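Local coordinates for protein putative mandelate racemase (Zymomonas mobilis, PDB 2OX4) that binds magnesium in an enolase-superfamily active site and probably acts as a lyase, perhaps a dehydratase, of the mandelate racemase family, at residues C[240-245]-C[265-270]; C[286-291]-C[313-318]. One frame throughout, in Å; residues are numbered along the deposited sequence.

Contact 1: residues C[240-245]-C[265-270]. With MG (magnesium ion), chain O.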
ATOM      1  N   TYR C 240     -15.578  20.594  11.578  1.00  8.95           N
ATOM      2  CA  TYR C 240     -15.224  21.470  10.464  1.00  7.84           C
ATOM      3  C   TYR C 240     -15.815  20.787   9.243  1.00 13.39           C
ATOM      4  O   TYR C 240     -15.380  19.681   8.871  1.00 13.08           O
ATOM      5  CB  TYR C 240     -13.688  21.505  10.385  1.00  6.97           C
ATOM      6  CG  TYR C 240     -13.032  22.526   9.464  1.00  9.26           C
ATOM      7  CD1 TYR C 240     -13.657  23.727   9.119  1.00 12.40           C
ATOM      8  CD2 TYR C 240     -11.735  22.290   8.980  1.00  7.86           C
ATOM      9  CE1 TYR C 240     -13.007  24.663   8.275  1.00 12.69           C
ATOM     10  CE2 TYR C 240     -11.087  23.201   8.149  1.00 10.93           C
ATOM     11  CZ  TYR C 240     -11.725  24.381   7.803  1.00 16.14           C
ATOM     12  OH  TYR C 240     -11.068  25.272   6.992  1.00 12.28           O
ATOM     13  N   GLU C 241     -16.828  21.419   8.653  1.00 11.83           N
ATOM     14  CA  GLU C 241     -17.775  20.749   7.747  1.00 10.99           C
ATOM     15  C   GLU C 241     -17.578  21.152   6.279  1.00 11.24           C
ATOM     16  O   GLU C 241     -17.423  22.344   5.966  1.00  8.98           O
ATOM     17  CB  GLU C 241     -19.231  21.028   8.176  1.00  9.09           C
ATOM     18  CG  GLU C 241     -20.260  20.684   7.098  1.00 12.77           C
ATOM     19  CD  GLU C 241     -21.707  20.907   7.518  1.00 17.36           C
ATOM     20  OE1 GLU C 241     -21.960  21.092   8.725  1.00 14.49           O
ATOM     21  OE2 GLU C 241     -22.596  20.876   6.628  1.00 18.94           O
ATOM     22  N   GLU C 242     -17.612  20.149   5.392  1.00  7.21           N
ATOM     23  CA  GLU C 242     -17.570  20.337   3.937  1.00  8.17           C
ATOM     24  C   GLU C 242     -16.441  21.259   3.481  1.00 10.96           C
ATOM     25  O   GLU C 242     -16.673  22.336   2.927  1.00 11.78           O
ATOM     26  CB  GLU C 242     -18.922  20.791   3.390  1.00 11.39           C
ATOM     27  CG  GLU C 242     -19.956  19.662   3.256  1.00 14.88           C
ATOM     28  CD  GLU C 242     -20.756  19.779   1.964  1.00 17.00           C
ATOM     29  OE1 GLU C 242     -21.526  20.754   1.840  1.00 20.21           O
ATOM     30  OE2 GLU C 242     -20.617  18.906   1.075  1.00 16.58           O
ATOM     31  N   ILE C 243     -15.210  20.824   3.716  1.00  9.70           N
ATOM     32  CA  ILE C 243     -14.064  21.702   3.521  1.00  7.82           C
ATOM     33  C   ILE C 243     -13.538  21.693   2.078  1.00  8.03           C
ATOM     34  O   ILE C 243     -12.664  22.484   1.722  1.00 12.30           O
ATOM     35  CB  ILE C 243     -12.953  21.366   4.507  1.00 10.84           C
ATOM     36  CG1 ILE C 243     -12.347  19.986   4.187  1.00 14.39           C
ATOM     37  CG2 ILE C 243     -13.503  21.396   5.948  1.00 12.27           C
ATOM     38  CD1 ILE C 243     -11.075  19.684   4.973  1.00 16.25           C
ATOM     39  N   ASN C 244     -14.071  20.796   1.253  1.00 11.29           N
ATOM     40  CA  ASN C 244     -13.691  20.746  -0.160  1.00 10.12           C
ATOM     41  C   ASN C 244     -14.764  20.072  -1.027  1.00 11.91           C
ATOM     42  O   ASN C 244     -15.915  19.920  -0.604  1.00 15.62           O
ATOM     43  CB  ASN C 244     -12.318  20.074  -0.322  1.00 10.01           C
ATOM     44  CG  ASN C 244     -12.366  18.573  -0.080  1.00 13.30           C
ATOM     45  OD1 ASN C 244     -13.281  18.064   0.567  1.00 13.77           O
ATOM     46  ND2 ASN C 244     -11.387  17.857  -0.623  1.00 15.22           N
ATOM     47  N   THR C 245     -14.397  19.691  -2.244  1.00 11.78           N
ATOM     48  CA  THR C 245     -15.314  18.959  -3.115  1.00 11.66           C
ATOM     49  C   THR C 245     -15.232  17.458  -2.774  1.00 12.59           C
ATOM     50  O   THR C 245     -14.130  16.905  -2.697  1.00 12.37           O
ATOM     51  CB  THR C 245     -14.972  19.242  -4.592  1.00 11.43           C
ATOM     52  OG1 THR C 245     -15.202  20.633  -4.867  1.00 11.35           O
ATOM     53  CG2 THR C 245     -15.818  18.387  -5.538  1.00 12.26           C
ATOM     54  N   SER C 265     -18.761  15.676   6.943  1.00  9.31           N
ATOM     55  CA  SER C 265     -19.256  15.750   5.569  1.00 11.75           C
ATOM     56  C   SER C 265     -20.397  14.762   5.381  1.00 12.77           C
ATOM     57  O   SER C 265     -20.472  13.764   6.082  1.00  8.56           O
ATOM     58  CB  SER C 265     -18.152  15.386   4.579  1.00 13.02           C
ATOM     59  OG  SER C 265     -18.566  15.703   3.261  1.00 16.47           O
ATOM     60  N   GLY C 266     -21.279  15.035   4.423  1.00  9.93           N
ATOM     61  CA  GLY C 266     -22.248  14.022   4.068  1.00 10.68           C
ATOM     62  C   GLY C 266     -23.409  14.464   3.226  1.00 15.34           C
ATOM     63  O   GLY C 266     -24.048  13.628   2.613  1.00 12.15           O
ATOM     64  N   GLU C 267     -23.723  15.761   3.221  1.00  9.83           N
ATOM     65  CA  GLU C 267     -24.913  16.191   2.490  1.00 13.98           C
ATOM     66  C   GLU C 267     -24.741  16.025   0.987  1.00  7.50           C
ATOM     67  O   GLU C 267     -25.725  15.952   0.262  1.00 15.20           O
ATOM     68  CB  GLU C 267     -25.303  17.630   2.831  1.00 13.01           C
ATOM     69  CG  GLU C 267     -24.339  18.683   2.306  1.00 12.62           C
ATOM     70  CD  GLU C 267     -24.574  20.008   2.979  1.00 19.26           C
ATOM     71  OE1 GLU C 267     -24.078  20.184   4.114  1.00 21.67           O
ATOM     72  OE2 GLU C 267     -25.270  20.857   2.386  1.00 20.76           O
ATOM     73  N   ARG C 268     -23.489  15.953   0.521  1.00  8.34           N
ATOM     74  CA  ARG C 268     -23.237  15.669  -0.893  1.00  7.53           C
ATOM     75  C   ARG C 268     -22.538  14.312  -1.115  1.00  8.94           C
ATOM     76  O   ARG C 268     -21.739  14.137  -2.044  1.00  9.99           O
ATOM     77  CB  ARG C 268     -22.474  16.836  -1.532  1.00  9.93           C
ATOM     78  CG  ARG C 268     -23.388  18.016  -1.864  1.00 14.06           C
ATOM     79  CD  ARG C 268     -22.616  19.160  -2.492  1.00  9.99           C
ATOM     80  NE  ARG C 268     -21.882  19.920  -1.479  1.00 10.46           N
ATOM     81  CZ  ARG C 268     -21.412  21.144  -1.669  1.00 10.16           C
ATOM     82  NH1 ARG C 268     -21.591  21.748  -2.846  1.00  9.64           N
ATOM     83  NH2 ARG C 268     -20.774  21.763  -0.681  1.00 13.50           N
ATOM     84  N   ILE C 269     -22.838  13.359  -0.229  1.00  8.76           N
ATOM     85  CA  ILE C 269     -22.344  11.978  -0.354  1.00  8.68           C
ATOM     86  C   ILE C 269     -23.572  11.075  -0.188  1.00 10.23           C
ATOM     87  O   ILE C 269     -24.380  11.278   0.723  1.00  9.86           O
ATOM     88  CB  ILE C 269     -21.291  11.639   0.750  1.00  8.58           C
ATOM     89  CG1 ILE C 269     -20.122  12.653   0.760  1.00  7.35           C
ATOM     90  CG2 ILE C 269     -20.767  10.222   0.577  1.00  7.16           C
ATOM     91  CD1 ILE C 269     -19.152  12.535   1.955  1.00 10.78           C
ATOM     92  N   TYR C 270     -23.729  10.098  -1.076  1.00  8.44           N
ATOM     93  CA  TYR C 270     -25.006   9.374  -1.163  1.00  7.34           C
ATOM     94  C   TYR C 270     -24.781   7.876  -1.148  1.00  7.60           C
ATOM     95  O   TYR C 270     -23.905   7.374  -1.859  1.00  7.96           O
ATOM     96  CB  TYR C 270     -25.789   9.771  -2.426  1.00  5.85           C
ATOM     97  CG  TYR C 270     -25.636  11.229  -2.756  1.00  9.99           C
ATOM     98  CD1 TYR C 270     -26.244  12.203  -1.965  1.00  7.58           C
ATOM     99  CD2 TYR C 270     -24.843  11.641  -3.836  1.00 10.42           C
ATOM    100  CE1 TYR C 270     -26.097  13.558  -2.261  1.00 15.08           C
ATOM    101  CE2 TYR C 270     -24.687  12.992  -4.142  1.00  9.43           C
ATOM    102  CZ  TYR C 270     -25.323  13.940  -3.345  1.00 12.01           C
ATOM    103  OH  TYR C 270     -25.165  15.274  -3.635  1.00 12.74           O
TER
HETATM  104 MG    MG O 402     -23.701  21.947   5.216  1.00  8.25          MG
HETATM  105  O   HOH W   1     -20.693  16.298   1.599  1.00 11.62           O
HETATM  106  O   HOH W   2     -22.124  22.296   3.703  1.00 20.96           O
HETATM  107  O   HOH W   3     -25.103  23.161   3.750  1.00 27.07           O
HETATM  108  O   HOH W   4     -25.446  22.015   6.373  1.00 25.01           O
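A carboxylate from the end of strand 237-241 and one from the loop after strand 263-265 meet at the magnesium ion: Glu241 OE2 and Glu267 OE1 each bind it at 2.1 Å. The metal draws these two acceptors together, and their carboxylate planes stand 59° apart. The ligand set is completed by Glu215 and three waters. Each outer oxygen has its own partner: Glu241 OE1 forms a salt bridge with Lys166, while Glu267 OE2 accepts from Tyr44 OH and from metal-bound water 3.

Glu242 does not touch the metal but organises the second shell. Its chain bends at chi2 (-139°), which lays its carboxylate almost flat over that of Glu267, with OE1 3.3 Å from Glu267 CD. Such stacked like charges would be expected to repel, and Arg268 probably offsets this by gripping Glu242 in a side-on salt bridge. Arg268 NE lies 3.0 Å from Glu242 OE2 and approaches its syn lone pair, whereas Arg268 NH2 reaches Glu242 OE1 at 2.8 Å from above the carboxylate plane. OE1 also accepts from metal-bound water 2, tying second shell to first. Water 1 donates to Glu242 OE2 at 2.7 Å, accepts from Arg268 N and is hydrogen-bonded to Ser265 OG. Arg268 NH2 also donates to His217 O, and NH1 to Phe82 O of a second subunit; the ring of that Phe82 adds a cation-pi contact.

Acidic ligands carried at the C-terminal ends of successive parallel barrel strands, here 211-215, 237-241 and 263-265 with the loop after it, are the hallmark of the enolase-superfamily magnesium site.

Contact 2: residues C[286-291]-C[313-318]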
ATOM      1  N   VAL C 286     -17.458  12.874  11.665  1.00  7.20           N
ATOM      2  CA  VAL C 286     -18.905  12.997  11.860  1.00 10.37           C
ATOM      3  C   VAL C 286     -19.532  13.019  10.482  1.00 10.43           C
ATOM      4  O   VAL C 286     -19.304  13.950   9.709  1.00  9.91           O
ATOM      5  CB  VAL C 286     -19.290  14.306  12.628  1.00  8.68           C
ATOM      6  CG1 VAL C 286     -20.829  14.435  12.757  1.00 13.99           C
ATOM      7  CG2 VAL C 286     -18.625  14.354  14.025  1.00 12.02           C
ATOM      8  N   ILE C 287     -20.265  11.969  10.137  1.00  7.39           N
ATOM      9  CA  ILE C 287     -20.900  11.918   8.825  1.00  8.15           C
ATOM     10  C   ILE C 287     -22.264  12.576   8.873  1.00  6.23           C
ATOM     11  O   ILE C 287     -22.967  12.513   9.893  1.00  8.79           O
ATOM     12  CB  ILE C 287     -21.049  10.483   8.272  1.00 12.70           C
ATOM     13  CG1 ILE C 287     -21.740   9.570   9.293  1.00 11.43           C
ATOM     14  CG2 ILE C 287     -19.669   9.926   7.810  1.00  9.71           C
ATOM     15  CD1 ILE C 287     -22.393   8.349   8.660  1.00 14.42           C
ATOM     16  N   GLN C 288     -22.639  13.204   7.761  1.00  7.56           N
ATOM     17  CA  GLN C 288     -23.853  14.010   7.725  1.00  9.70           C
ATOM     18  C   GLN C 288     -24.775  13.643   6.569  1.00  8.74           C
ATOM     19  O   GLN C 288     -25.146  14.516   5.782  1.00  9.23           O
ATOM     20  CB  GLN C 288     -23.500  15.511   7.677  1.00  9.06           C
ATOM     21  CG  GLN C 288     -22.611  16.007   8.852  1.00  9.15           C
ATOM     22  CD  GLN C 288     -22.008  17.374   8.581  1.00 10.34           C
ATOM     23  OE1 GLN C 288     -21.420  17.599   7.533  1.00 12.36           O
ATOM     24  NE2 GLN C 288     -22.151  18.294   9.531  1.00  9.61           N
ATOM     25  N   PRO C 289     -25.183  12.354   6.468  1.00  9.92           N
ATOM     26  CA  PRO C 289     -26.070  11.999   5.364  1.00  9.54           C
ATOM     27  C   PRO C 289     -27.400  12.728   5.551  1.00  9.34           C
ATOM     28  O   PRO C 289     -27.818  12.969   6.697  1.00  9.49           O
ATOM     29  CB  PRO C 289     -26.275  10.491   5.553  1.00 11.10           C
ATOM     30  CG  PRO C 289     -26.013  10.247   6.978  1.00  9.01           C
ATOM     31  CD  PRO C 289     -24.952  11.216   7.373  1.00 10.65           C
ATOM     32  N   ASP C 290     -28.020  13.109   4.445  1.00  9.99           N
ATOM     33  CA  ASP C 290     -29.382  13.641   4.439  1.00 11.23           C
ATOM     34  C   ASP C 290     -30.331  12.486   4.132  1.00 10.56           C
ATOM     35  O   ASP C 290     -30.170  11.798   3.117  1.00  9.48           O
ATOM     36  CB  ASP C 290     -29.486  14.736   3.359  1.00  9.36           C
ATOM     37  CG  ASP C 290     -30.816  15.507   3.402  1.00 18.91           C
ATOM     38  OD1 ASP C 290     -31.890  14.886   3.341  1.00 19.76           O
ATOM     39  OD2 ASP C 290     -30.780  16.746   3.482  1.00 17.19           O
ATOM     40  N   LEU C 291     -31.332  12.270   4.990  1.00 10.63           N
ATOM     41  CA  LEU C 291     -32.365  11.251   4.710  1.00  9.77           C
ATOM     42  C   LEU C 291     -32.958  11.370   3.293  1.00  9.01           C
ATOM     43  O   LEU C 291     -33.213  10.362   2.649  1.00 12.33           O
ATOM     44  CB  LEU C 291     -33.494  11.305   5.740  1.00 12.47           C
ATOM     45  CG  LEU C 291     -33.390  10.501   7.037  1.00 23.41           C
ATOM     46  CD1 LEU C 291     -34.684  10.679   7.802  1.00 21.38           C
ATOM     47  CD2 LEU C 291     -33.181   9.037   6.776  1.00 13.33           C
ATOM     48  N   THR C 313     -19.340   9.164  14.161  1.00  8.81           N
ATOM     49  CA  THR C 313     -20.697   9.422  14.643  1.00  7.05           C
ATOM     50  C   THR C 313     -21.485  10.201  13.610  1.00 10.43           C
ATOM     51  O   THR C 313     -20.943  10.562  12.573  1.00  9.79           O
ATOM     52  CB  THR C 313     -20.707  10.117  16.012  1.00  8.03           C
ATOM     53  OG1 THR C 313     -20.067  11.383  15.921  1.00 11.35           O
ATOM     54  CG2 THR C 313     -20.014   9.248  17.061  1.00 13.04           C
ATOM     55  N   VAL C 314     -22.772  10.428  13.879  1.00  9.03           N
ATOM     56  CA  VAL C 314     -23.704  10.833  12.842  1.00 12.15           C
ATOM     57  C   VAL C 314     -24.473  12.085  13.260  1.00 13.25           C
ATOM     58  O   VAL C 314     -24.967  12.181  14.385  1.00 12.19           O
ATOM     59  CB  VAL C 314     -24.712   9.701  12.500  1.00  8.69           C
ATOM     60  CG1 VAL C 314     -25.548  10.089  11.282  1.00 11.38           C
ATOM     61  CG2 VAL C 314     -23.978   8.372  12.253  1.00  9.92           C
ATOM     62  N   GLN C 315     -24.560  13.044  12.347  1.00  9.15           N
ATOM     63  CA  GLN C 315     -25.543  14.132  12.462  1.00  9.76           C
ATOM     64  C   GLN C 315     -26.273  14.205  11.130  1.00 10.89           C
ATOM     65  O   GLN C 315     -25.664  14.566  10.135  1.00 11.58           O
ATOM     66  CB  GLN C 315     -24.813  15.474  12.716  1.00  9.34           C
ATOM     67  CG  GLN C 315     -25.710  16.740  12.513  1.00 13.48           C
ATOM     68  CD  GLN C 315     -25.158  17.697  11.470  1.00 11.87           C
ATOM     69  OE1 GLN C 315     -24.116  18.325  11.668  1.00 13.26           O
ATOM     70  NE2 GLN C 315     -25.859  17.812  10.349  1.00 10.11           N
ATOM     71  N   ALA C 316     -27.563  13.875  11.096  1.00 10.70           N
ATOM     72  CA  ALA C 316     -28.303  13.971   9.847  1.00 10.81           C
ATOM     73  C   ALA C 316     -28.198  15.405   9.333  1.00  8.68           C
ATOM     74  O   ALA C 316     -28.325  16.360  10.102  1.00  9.53           O
ATOM     75  CB  ALA C 316     -29.750  13.576  10.024  1.00 14.06           C
ATOM     76  N   HIS C 317     -27.954  15.552   8.041  1.00 12.25           N
ATOM     77  CA  HIS C 317     -28.141  16.849   7.404  1.00  9.96           C
ATOM     78  C   HIS C 317     -29.627  17.117   7.274  1.00 10.73           C
ATOM     79  O   HIS C 317     -30.369  16.299   6.715  1.00 12.68           O
ATOM     80  CB  HIS C 317     -27.490  16.884   6.030  1.00 10.33           C
ATOM     81  CG  HIS C 317     -27.772  18.138   5.270  1.00 11.63           C
ATOM     82  ND1 HIS C 317     -28.753  18.215   4.304  1.00 13.17           N
ATOM     83  CD2 HIS C 317     -27.208  19.368   5.334  1.00 13.79           C
ATOM     84  CE1 HIS C 317     -28.783  19.439   3.809  1.00 17.63           C
ATOM     85  NE2 HIS C 317     -27.856  20.158   4.417  1.00 14.77           N
ATOM     86  N   VAL C 318     -30.061  18.262   7.796  1.00 11.74           N
ATOM     87  CA  VAL C 318     -31.484  18.605   7.775  1.00 13.66           C
ATOM     88  C   VAL C 318     -31.644  20.037   7.287  1.00 18.26           C
ATOM     89  O   VAL C 318     -31.175  20.978   7.938  1.00 18.83           O
ATOM     90  CB  VAL C 318     -32.131  18.471   9.182  1.00 15.88           C
ATOM     91  CG1 VAL C 318     -33.640  18.735   9.099  1.00 26.75           C
ATOM     92  CG2 VAL C 318     -31.886  17.078   9.748  1.00 14.66           C
TER
HETATM   93  O   HOH W   5     -31.925  14.091   7.016  1.00 16.11           O
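Thr313 opens a short parallel ladder: its carbonyl O accepts from Ile287 N at 2.9 Å, nearly along the C=O axis, and its OG1 touches Val286 CG2 on one face of the sheet. On the other face, Val314 and Ile287 lie side by side pointing the same way, Val314 CG2 being 3.9 Å from Ile287 CG1, while Val314 CG1 reaches Pro289 CD. Gln315 N then donates back to Ile287 O, closing the ladder with a straight bond (164°).

The Gln315 side chain, CG anti to the backbone N and bent at chi2, brings its amide obliquely across that of Gln288. Gln288 NE2 donates to Gln315 OE1 at 2.9 Å from above the carbonyl plane, Tyr129 OH is a second partner of OE1, and Gln315 NE2 turns back to Ala316 O. A leucine here would remove both amide bonding groups and would probably leave Gln288 less firmly oriented, with Ala316 O losing its side-chain donor. These are adjacent strands of the (beta/alpha)-barrel domain, joined by a right-handed beta-alpha-beta crossover through helix 296-309, and beyond Val314 the regular pairing gives way to the loops at their C-terminal ends.

Ala316 sets its CA against Pro289 O, the same oxygen that accepts from His317 N. The His317 ring meets Asp290 at its edge: ND1 donates to OD2 at 2.6 Å, in the ring plane and on the anti lone pair, although carboxylate and ring are 47° apart. This short bond fixes the ring's rotation and would be expected to raise the basicity of NE2, as in the His-Asp pair of mandelate racemase relatives. Asp290 OD1 caps Gly292 N, and water 5 accepts from Leu291 N and donates to His317 O.

Contact 1 closes before contact 2 opens along the chain, and their centres lie about 10 Å apart within the C-terminal barrel domain. Strands 237-241, 263-265, 286-287 and 313-314 are consecutive parallel neighbours of one sheet, with helices 250-258, 271-280 and 296-309 between them in sequence. The contacts are joined directly: Gln288 N lies 2.8 Å from Ser265 O, probably a hydrogen bond, and the amide of Gln288 makes a weak bond to Glu241. His317 packs against Glu267, its side chain about 4 Å from the magnesium at nearest atoms. Contact 1 thus supplies metal ligands, while contact 2 places a carboxylate-bound histidine beside them, consistent with one shared active site.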